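Local coordinates for putative cytoplasmic protein (Salmonella enterica subsp. enterica serovar Typhimurium, PDB 4J32), which probably cleaves peptidoglycan as Tae4, a papain-like amidase effector of the type VI secretion system, and is bound by the immunity protein Tai4, at residues H131-S134 with G138-T141. Sequence-based numbering, arbitrary orientation.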
ATOM      1  N   HIS A 131      21.220   1.257 -16.485  1.00 27.89           N
ATOM      2  CA  HIS A 131      19.915   0.676 -16.187  1.00 29.76           C
ATOM      3  C   HIS A 131      19.954  -0.367 -15.074  1.00 30.19           C
ATOM      4  O   HIS A 131      21.010  -0.921 -14.753  1.00 30.92           O
ATOM      5  CB  HIS A 131      19.291   0.095 -17.459  1.00 31.25           C
ATOM      6  CG  HIS A 131      20.083  -1.011 -18.092  1.00 35.77           C
ATOM      7  ND1 HIS A 131      21.010  -0.788 -19.088  1.00 39.23           N
ATOM      8  CD2 HIS A 131      20.051  -2.353 -17.908  1.00 39.22           C
ATOM      9  CE1 HIS A 131      21.526  -1.941 -19.478  1.00 41.51           C
ATOM     10  NE2 HIS A 131      20.954  -2.909 -18.783  1.00 41.94           N
ATOM     11  N   GLY A 132      18.794  -0.644 -14.487  1.00 29.47           N
ATOM     12  CA  GLY A 132      18.698  -1.682 -13.466  1.00 29.56           C
ATOM     13  C   GLY A 132      18.286  -1.174 -12.093  1.00 28.34           C
ATOM     14  O   GLY A 132      17.902  -1.977 -11.233  1.00 29.75           O
ATOM     15  N   TRP A 133      18.341   0.138 -11.889  1.00 25.14           N
ATOM     16  CA  TRP A 133      17.887   0.736 -10.628  1.00 24.16           C
ATOM     17  C   TRP A 133      16.499   1.325 -10.766  1.00 24.67           C
ATOM     18  O   TRP A 133      16.166   1.928 -11.778  1.00 25.35           O
ATOM     19  CB  TRP A 133      18.813   1.844 -10.135  1.00 23.42           C
ATOM     20  CG  TRP A 133      20.083   1.373  -9.499  1.00 24.27           C
ATOM     21  CD1 TRP A 133      20.351   0.139  -8.960  1.00 26.17           C
ATOM     22  CD2 TRP A 133      21.258   2.164  -9.315  1.00 23.58           C
ATOM     23  NE1 TRP A 133      21.637   0.130  -8.440  1.00 24.55           N
ATOM     24  CE2 TRP A 133      22.211   1.356  -8.656  1.00 25.21           C
ATOM     25  CE3 TRP A 133      21.594   3.485  -9.642  1.00 22.14           C
ATOM     26  CZ2 TRP A 133      23.499   1.827  -8.325  1.00 24.63           C
ATOM     27  CZ3 TRP A 133      22.874   3.952  -9.321  1.00 23.40           C
ATOM     28  CH2 TRP A 133      23.807   3.118  -8.659  1.00 23.74           C
ATOM     29  N   SER A 134      15.714   1.163  -9.711  1.00 23.46           N
ATOM     30  CA  SER A 134      14.307   1.499  -9.742  1.00 23.66           C
ATOM     31  C   SER A 134      14.033   2.911  -9.235  1.00 22.01           C
ATOM     32  O   SER A 134      12.883   3.362  -9.301  1.00 22.61           O
ATOM     33  CB  SER A 134      13.544   0.491  -8.901  1.00 24.14           C
ATOM     34  OG  SER A 134      13.557  -0.775  -9.548  1.00 27.22           O
ATOM     35  N   GLY A 138      21.090   6.778 -12.515  1.00 21.99           N
ATOM     36  CA  GLY A 138      22.537   6.806 -12.366  1.00 21.44           C
ATOM     37  C   GLY A 138      22.965   7.256 -10.999  1.00 20.38           C
ATOM     38  O   GLY A 138      22.150   7.293 -10.071  1.00 19.75           O
ATOM     39  N   HIS A 139      24.250   7.587 -10.884  1.00 19.37           N
ATOM     40  CA  HIS A 139      24.852   7.918  -9.593  1.00 19.14           C
ATOM     41  C   HIS A 139      25.945   8.948  -9.865  1.00 18.67           C
ATOM     42  O   HIS A 139      26.511   8.975 -10.970  1.00 19.35           O
ATOM     43  CB  HIS A 139      25.466   6.664  -8.950  1.00 19.88           C
ATOM     44  CG  HIS A 139      25.685   6.798  -7.473  1.00 22.17           C
ATOM     45  ND1 HIS A 139      24.647   6.859  -6.567  1.00 23.99           N
ATOM     46  CD2 HIS A 139      26.825   6.893  -6.747  1.00 20.91           C
ATOM     47  CE1 HIS A 139      25.138   6.979  -5.345  1.00 23.37           C
ATOM     48  NE2 HIS A 139      26.460   7.011  -5.429  1.00 23.21           N
ATOM     49  N   VAL A 140      26.198   9.799  -8.878  1.00 18.25           N
ATOM     50  CA  VAL A 140      27.252  10.824  -8.942  0.50 17.91           C
ATOM     51  C   VAL A 140      28.020  10.739  -7.636  1.00 18.39           C
ATOM     52  O   VAL A 140      27.409  10.756  -6.555  1.00 18.50           O
ATOM     53  CB  VAL A 140      26.707  12.283  -8.982  0.50 17.66           C
ATOM     54  CG1 VAL A 140      27.823  13.267  -9.429  0.50 14.94           C
ATOM     55  CG2 VAL A 140      25.473  12.420  -9.835  0.50 18.51           C
ATOM     56  N   THR A 141      29.345  10.640  -7.723  1.00 18.56           N
ATOM     57  CA  THR A 141      30.172  10.538  -6.509  1.00 18.87           C
ATOM     58  C   THR A 141      31.613  11.005  -6.798  1.00 18.84           C
ATOM     59  O   THR A 141      31.888  11.510  -7.885  1.00 18.66           O
ATOM     60  CB  THR A 141      30.128   9.102  -5.892  1.00 20.39           C
ATOM     61  OG1 THR A 141      30.688   9.112  -4.565  1.00 21.17           O
ATOM     62  CG2 THR A 141      30.831   8.102  -6.758  1.00 20.62           C
TER
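Trp-133 lays the outer edge of its six-membered ring against the start of strand 138-143. Trp-133 CZ3 lies 3.5 Å from Gly-138 O and 3.8 Å from His-139 CB, both near the indole plane, and its neighbour CH2 lies 3.9 Å from the same CB. No hydrogen bond crosses the contact. Further out, the imidazole of His-139 stands oblique to the six-membered ring of Trp-133, planes at 76° and centroids 6.0 Å apart. With CG anti to its own carbonyl carbon (chi1 -77°), Trp-133 points from the connection toward the strand. Phe-163 stacks on the indole, and Gly-71 and Ser-72 of a neighbouring immunity-protein chain pack on Trp-133 and His-139, respectively. His-139 is held from both ends, its backbone pairing with Val-128 and its NE2 hydrogen-bonding to Asp-150 OD2, which would fix the rotation of the imidazole, while its side chain also touches Cys-57 at the start of helix 57-67. The cysteine near the head of a helix, facing a strand histidine backed by an acidic residue, is consistent with the active site of NlpC/P60 papain-like peptidases, here bordered by the indole from the connection between two antiparallel strands.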